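Local coordinates for protein oxidoreductase (Azotobacter vinelandii, PDB 7D5M) that binds NAD+ and, as a homolog of inositol dehydrogenase in the Gfo/Idh/MocA family, probably catalyses NAD-dependent oxidation of a polyol or sugar-like substrate, at residues A[11-17]-A[39-45]; A[305-309]-A[319-325]. All coordinates share one frame. Numbering follows the deposited sequence.

Interaction 1: residues A[11-17]-A[39-45]; sequences PIRWAMV and FALVAGA. With NAD (nicotinamide-adenine-dinucleotide), chain B.
Parallel strands 12-16 and 39-45 approach to 4.7 Å, axes inclined by 24°, with Ile12 level with Phe39, Arg13 with Ala40 and Trp14 with Leu41. Ala40 N donates to Ile12 O (2.9 Å), Trp14 N weakly to Ala40 O (2.9 Å) and Val42 N to Trp14 O (3.0 Å). Val42, at psi -8°, shifts the pairing, which resumes with Ala45 N to Met16 O (2.9 Å). On one face, Phe39 (chi1 m) points its edge at the five-membered ring of Trp14 (chi1 t), centroids 4.8 Å apart, planes at 55°. Ile12 lays CG1 over a Phe39 ring face, its CB 3.5 Å from Phe39 CD2, while Leu41 CD1 fills in 3.8 Å from Trp14 CE3. This is the first beta-alpha-beta unit of the Rossmann fold; helix 26-34, its crossover, packs on Trp14, Met16 and Leu41. On the other face Leu74 of helix 71-78 packs on Ala15 and Val17. At the C-terminal ends NAD C2A lies 3.4 Å from Ala45 O and 3.9 Å from Val17 CG1.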
# COMPACT_ATOMS: atom_id res chain seq x y z
N PRO A 11 -34.30 4.49 25.88
CA PRO A 11 -33.94 5.16 24.64
C PRO A 11 -34.65 6.51 24.53
O PRO A 11 -35.82 6.62 24.91
CB PRO A 11 -34.42 4.19 23.55
CG PRO A 11 -34.44 2.85 24.26
CD PRO A 11 -34.93 3.19 25.64
N ILE A 12 -33.92 7.51 24.03
CA ILE A 12 -34.48 8.87 23.75
C ILE A 12 -35.61 8.69 22.72
O ILE A 12 -35.38 8.06 21.66
CB ILE A 12 -33.39 9.83 23.23
CG1 ILE A 12 -32.19 9.99 24.17
CG2 ILE A 12 -34.01 11.18 22.87
CD1 ILE A 12 -32.50 10.59 25.51
N ARG A 13 -36.79 9.23 22.99
CA ARG A 13 -37.91 9.20 22.02
C ARG A 13 -37.56 10.16 20.88
O ARG A 13 -37.26 11.34 21.15
CB ARG A 13 -39.23 9.53 22.73
CG ARG A 13 -39.61 8.52 23.80
CD ARG A 13 -40.97 8.78 24.41
NE ARG A 13 -41.13 10.13 24.94
CZ ARG A 13 -40.85 10.51 26.19
NH1 ARG A 13 -40.37 9.66 27.08
NH2 ARG A 13 -41.04 11.77 26.54
N TRP A 14 -37.56 9.66 19.65
CA TRP A 14 -36.82 10.28 18.52
C TRP A 14 -37.64 10.33 17.24
O TRP A 14 -38.42 9.40 16.95
CB TRP A 14 -35.50 9.53 18.36
CG TRP A 14 -34.56 10.03 17.31
CD1 TRP A 14 -33.93 11.24 17.24
CD2 TRP A 14 -34.05 9.24 16.22
NE1 TRP A 14 -33.10 11.27 16.15
CE2 TRP A 14 -33.14 10.06 15.51
CE3 TRP A 14 -34.29 7.95 15.76
CZ2 TRP A 14 -32.49 9.61 14.36
CZ3 TRP A 14 -33.64 7.50 14.63
CH2 TRP A 14 -32.75 8.32 13.95
N ALA A 15 -37.42 11.39 16.46
CA ALA A 15 -37.97 11.59 15.11
C ALA A 15 -36.84 11.99 14.16
O ALA A 15 -35.79 12.52 14.60
CB ALA A 15 -39.03 12.66 15.14
N MET A 16 -37.09 11.78 12.87
CA MET A 16 -36.28 12.37 11.79
C MET A 16 -37.15 13.34 11.00
O MET A 16 -38.37 13.10 10.88
CB MET A 16 -35.72 11.28 10.87
CG MET A 16 -34.62 10.49 11.52
SD MET A 16 -33.69 9.56 10.29
CE MET A 16 -32.75 10.87 9.52
N VAL A 17 -36.53 14.41 10.53
CA VAL A 17 -37.07 15.26 9.43
C VAL A 17 -36.14 15.06 8.24
O VAL A 17 -34.92 15.31 8.40
CB VAL A 17 -37.20 16.73 9.83
CG1 VAL A 17 -37.88 17.54 8.74
CG2 VAL A 17 -37.94 16.89 11.15
N PHE A 39 -31.56 5.55 20.95
CA PHE A 39 -32.78 6.26 20.49
C PHE A 39 -33.81 5.22 20.03
O PHE A 39 -33.43 4.11 19.60
CB PHE A 39 -32.47 7.22 19.34
CG PHE A 39 -31.57 8.36 19.69
CD1 PHE A 39 -30.20 8.20 19.77
CD2 PHE A 39 -32.10 9.62 19.98
CE1 PHE A 39 -29.38 9.26 20.11
CE2 PHE A 39 -31.27 10.68 20.30
CZ PHE A 39 -29.91 10.50 20.38
N ALA A 40 -35.09 5.60 20.11
CA ALA A 40 -36.23 4.85 19.53
C ALA A 40 -36.94 5.76 18.52
O ALA A 40 -37.38 6.86 18.92
CB ALA A 40 -37.17 4.41 20.62
N LEU A 41 -37.05 5.30 17.28
CA LEU A 41 -37.72 6.05 16.19
C LEU A 41 -39.23 5.85 16.30
O LEU A 41 -39.73 4.75 15.92
CB LEU A 41 -37.20 5.58 14.83
CG LEU A 41 -37.80 6.31 13.63
CD1 LEU A 41 -37.42 7.79 13.66
CD2 LEU A 41 -37.36 5.66 12.33
N VAL A 42 -39.93 6.86 16.80
CA VAL A 42 -41.39 6.76 17.11
C VAL A 42 -42.19 7.69 16.21
O VAL A 42 -43.43 7.58 16.23
CB VAL A 42 -41.65 7.03 18.60
CG1 VAL A 42 -40.94 6.01 19.47
CG2 VAL A 42 -41.27 8.45 19.01
N ALA A 43 -41.55 8.56 15.42
CA ALA A 43 -42.25 9.56 14.60
C ALA A 43 -41.31 10.13 13.54
O ALA A 43 -40.10 9.93 13.64
CB ALA A 43 -42.79 10.67 15.48
N GLY A 44 -41.86 10.82 12.54
CA GLY A 44 -41.01 11.49 11.55
C GLY A 44 -41.80 12.33 10.57
O GLY A 44 -43.02 12.10 10.42
N ALA A 45 -41.12 13.29 9.95
CA ALA A 45 -41.55 13.95 8.70
C ALA A 45 -40.47 13.63 7.66
O ALA A 45 -39.54 14.41 7.50
CB ALA A 45 -41.73 15.43 8.90
PA NAD B . -30.92 13.85 -0.28
O1A NAD B . -31.42 14.82 -1.31
O2A NAD B . -30.32 12.54 -0.71
O5B NAD B . -32.10 13.56 0.77
C5B NAD B . -33.04 14.60 1.19
C4B NAD B . -34.17 13.92 1.92
O4B NAD B . -34.94 14.89 2.67
C3B NAD B . -35.20 13.21 1.03
O3B NAD B . -35.70 12.06 1.70
C2B NAD B . -36.27 14.29 0.85
O2B NAD B . -37.54 13.81 0.48
C1B NAD B . -36.29 14.84 2.27
N9A NAD B . -36.83 16.19 2.39
C8A NAD B . -36.51 17.27 1.62
N7A NAD B . -37.10 18.38 2.01
C5A NAD B . -37.84 18.00 3.12
C6A NAD B . -38.67 18.74 3.99
N6A NAD B . -38.88 20.05 3.88
N1A NAD B . -39.25 18.06 5.01
C2A NAD B . -39.03 16.75 5.12
N3A NAD B . -38.25 15.95 4.37
C4A NAD B . -37.68 16.65 3.37
O3 NAD B . -29.82 14.58 0.65
PN NAD B . -28.60 13.92 1.50
O1N NAD B . -27.41 13.71 0.61
O2N NAD B . -29.13 12.75 2.28
O5D NAD B . -28.22 15.11 2.50
C5D NAD B . -29.16 15.63 3.45
C4D NAD B . -28.37 16.44 4.43
O4D NAD B . -27.34 15.59 5.02
C3D NAD B . -27.61 17.62 3.82
O3D NAD B . -27.58 18.70 4.74
C2D NAD B . -26.21 17.05 3.56
O2D NAD B . -25.20 18.05 3.55
C1D NAD B . -26.06 16.15 4.79
N1N NAD B . -25.08 15.03 4.61
C2N NAD B . -24.10 14.84 5.56
C3N NAD B . -23.14 13.84 5.41
C7N NAD B . -22.20 13.60 6.57
O7N NAD B . -22.47 14.09 7.67
N7N NAD B . -21.13 12.83 6.35
C4N NAD B . -23.12 13.11 4.22
C5N NAD B . -24.11 13.32 3.26
C6N NAD B . -25.15 14.17 3.55

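Interaction 2: residues A[305-309]-A[319-325]; sequences ERGMG and DRIGAGH
Both segments are irregular loop, each containing a type II beta turn, Glu305-Met308 and Gly322-His325, with Gly307 and Gly324 at positive phi (87° and 96°). The turns meet where Gly307 CA comes within 4.4 Å of Ala323 CA. Arg306, extended through chi1 and chi2 (both t) and then bent by chi3 near 64°, carries its guanidinium into the curve of 319-325. There NH1 donates to Ile321 O (3.0 Å) and, weakly, to Asp319 OD1 (3.0 Å), forming a salt bridge; NH2 reaches Ile321 O (3.1 Å), Gly322 O (3.0 Å) and His325 O (2.8 Å). An arginine edge thus gathers the carbonyls of a loop in the C-terminal alpha/beta domain, between strand 301-305 and helix 329-349. Gly322 O also accepts from His325 ND1 at 2.9 Å. Four waters complete the pairing: one joins Glu305 OE1 and Arg306 O to Gly324 N, another Arg306 NE to His325 O, a third Gly307 N to Asp319 OD1, and the fourth Gly307 O to Ala323 N. Asp319 OD1 additionally accepts from Gln148. Ala323 CB rests 3.7 Å from Met308 SD, and the His325 ring meets His269 of a second subunit edge-to-face.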
# COMPACT_ATOMS: atom_id res chain seq x y z
N GLU A 305 -2.82 0.65 15.08
CA GLU A 305 -4.03 -0.13 14.74
C GLU A 305 -5.10 0.08 15.80
O GLU A 305 -4.77 0.00 17.00
CB GLU A 305 -3.68 -1.61 14.62
CG GLU A 305 -2.96 -1.95 13.34
CD GLU A 305 -3.85 -2.31 12.15
OE1 GLU A 305 -5.08 -2.40 12.33
OE2 GLU A 305 -3.28 -2.52 11.05
N ARG A 306 -6.34 0.27 15.36
CA ARG A 306 -7.53 0.29 16.24
C ARG A 306 -7.50 -0.93 17.15
O ARG A 306 -7.22 -2.06 16.66
CB ARG A 306 -8.81 0.24 15.39
CG ARG A 306 -10.09 0.46 16.17
CD ARG A 306 -11.29 -0.04 15.38
NE ARG A 306 -11.27 -1.48 15.13
CZ ARG A 306 -11.51 -2.42 16.04
NH1 ARG A 306 -11.79 -2.10 17.29
NH2 ARG A 306 -11.48 -3.70 15.68
N GLY A 307 -7.81 -0.73 18.43
CA GLY A 307 -8.04 -1.84 19.37
C GLY A 307 -6.78 -2.36 20.05
O GLY A 307 -6.91 -3.28 20.88
N MET A 308 -5.60 -1.81 19.76
CA MET A 308 -4.34 -2.36 20.33
C MET A 308 -4.03 -1.71 21.68
O MET A 308 -4.33 -0.52 21.88
CB MET A 308 -3.16 -2.18 19.37
CG MET A 308 -3.26 -3.09 18.16
SD MET A 308 -3.27 -4.86 18.55
CE MET A 308 -1.52 -5.11 18.86
N GLY A 309 -3.39 -2.48 22.57
CA GLY A 309 -3.13 -2.08 23.97
C GLY A 309 -2.17 -0.91 24.11
O GLY A 309 -2.18 -0.27 25.18
N ASP A 319 -14.24 0.46 21.24
CA ASP A 319 -14.03 -0.79 20.48
C ASP A 319 -15.24 -1.71 20.67
O ASP A 319 -15.61 -1.97 21.82
CB ASP A 319 -12.73 -1.50 20.87
CG ASP A 319 -11.48 -0.74 20.44
OD1 ASP A 319 -11.53 -0.03 19.41
OD2 ASP A 319 -10.46 -0.88 21.15
N ARG A 320 -15.84 -2.17 19.56
CA ARG A 320 -17.02 -3.07 19.57
C ARG A 320 -16.60 -4.49 19.21
O ARG A 320 -17.38 -5.43 19.45
CB ARG A 320 -18.08 -2.55 18.59
CG ARG A 320 -18.65 -1.20 18.99
CD ARG A 320 -19.23 -0.41 17.83
NE ARG A 320 -19.59 0.92 18.26
CZ ARG A 320 -20.74 1.26 18.83
NH1 ARG A 320 -21.70 0.37 18.99
NH2 ARG A 320 -20.95 2.51 19.21
N ILE A 321 -15.39 -4.65 18.68
CA ILE A 321 -14.80 -5.99 18.41
C ILE A 321 -13.28 -5.86 18.46
O ILE A 321 -12.76 -4.74 18.33
CB ILE A 321 -15.33 -6.54 17.07
CG1 ILE A 321 -15.04 -8.03 16.91
CG2 ILE A 321 -14.80 -5.69 15.92
CD1 ILE A 321 -15.84 -8.72 15.83
N GLY A 322 -12.60 -6.98 18.66
CA GLY A 322 -11.14 -7.06 18.83
C GLY A 322 -10.38 -6.49 17.65
O GLY A 322 -10.89 -6.52 16.51
N ALA A 323 -9.17 -5.99 17.92
CA ALA A 323 -8.20 -5.49 16.93
C ALA A 323 -8.09 -6.48 15.77
O ALA A 323 -8.15 -7.70 16.02
CB ALA A 323 -6.86 -5.30 17.59
N GLY A 324 -7.95 -5.96 14.54
CA GLY A 324 -7.78 -6.77 13.32
C GLY A 324 -9.09 -6.99 12.58
O GLY A 324 -9.04 -7.21 11.37
N HIS A 325 -10.23 -6.97 13.27
CA HIS A 325 -11.57 -6.97 12.63
C HIS A 325 -11.86 -5.54 12.20
O HIS A 325 -11.83 -4.64 13.04
CB HIS A 325 -12.66 -7.48 13.57
CG HIS A 325 -12.42 -8.82 14.17
ND1 HIS A 325 -11.73 -8.99 15.36
CD2 HIS A 325 -12.82 -10.05 13.79
CE1 HIS A 325 -11.68 -10.28 15.65
NE2 HIS A 325 -12.36 -10.94 14.71
O HOH W 1 -7.21 -3.06 14.18
O HOH W 2 -9.73 -2.56 13.05
O HOH W 3 -9.33 1.53 19.12
O HOH W 4 -8.63 -5.51 20.68

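How the interactions relate
Interaction 1 closes along the chain before interaction 2 opens; interaction 1 belongs to the NAD-binding Rossmann fold, interaction 2 to the C-terminal alpha/beta domain. Their centres lie 31 Å apart and their nearest atoms about 11 Å, so they do not touch. Helix 329-349 spans between them: it follows the loop of interaction 2, packs on Arg320, and also covers Ile12, Trp14 and Phe39 of interaction 1. Arg320 further forms a salt bridge with Asp36, between helix 26-34 and strand 39-45. Helix and salt bridge thus join the C-terminal part of the chain to the Rossmann fold, and the loop of interaction 2, away from the NAD site, is tied to neighbouring subunits as well.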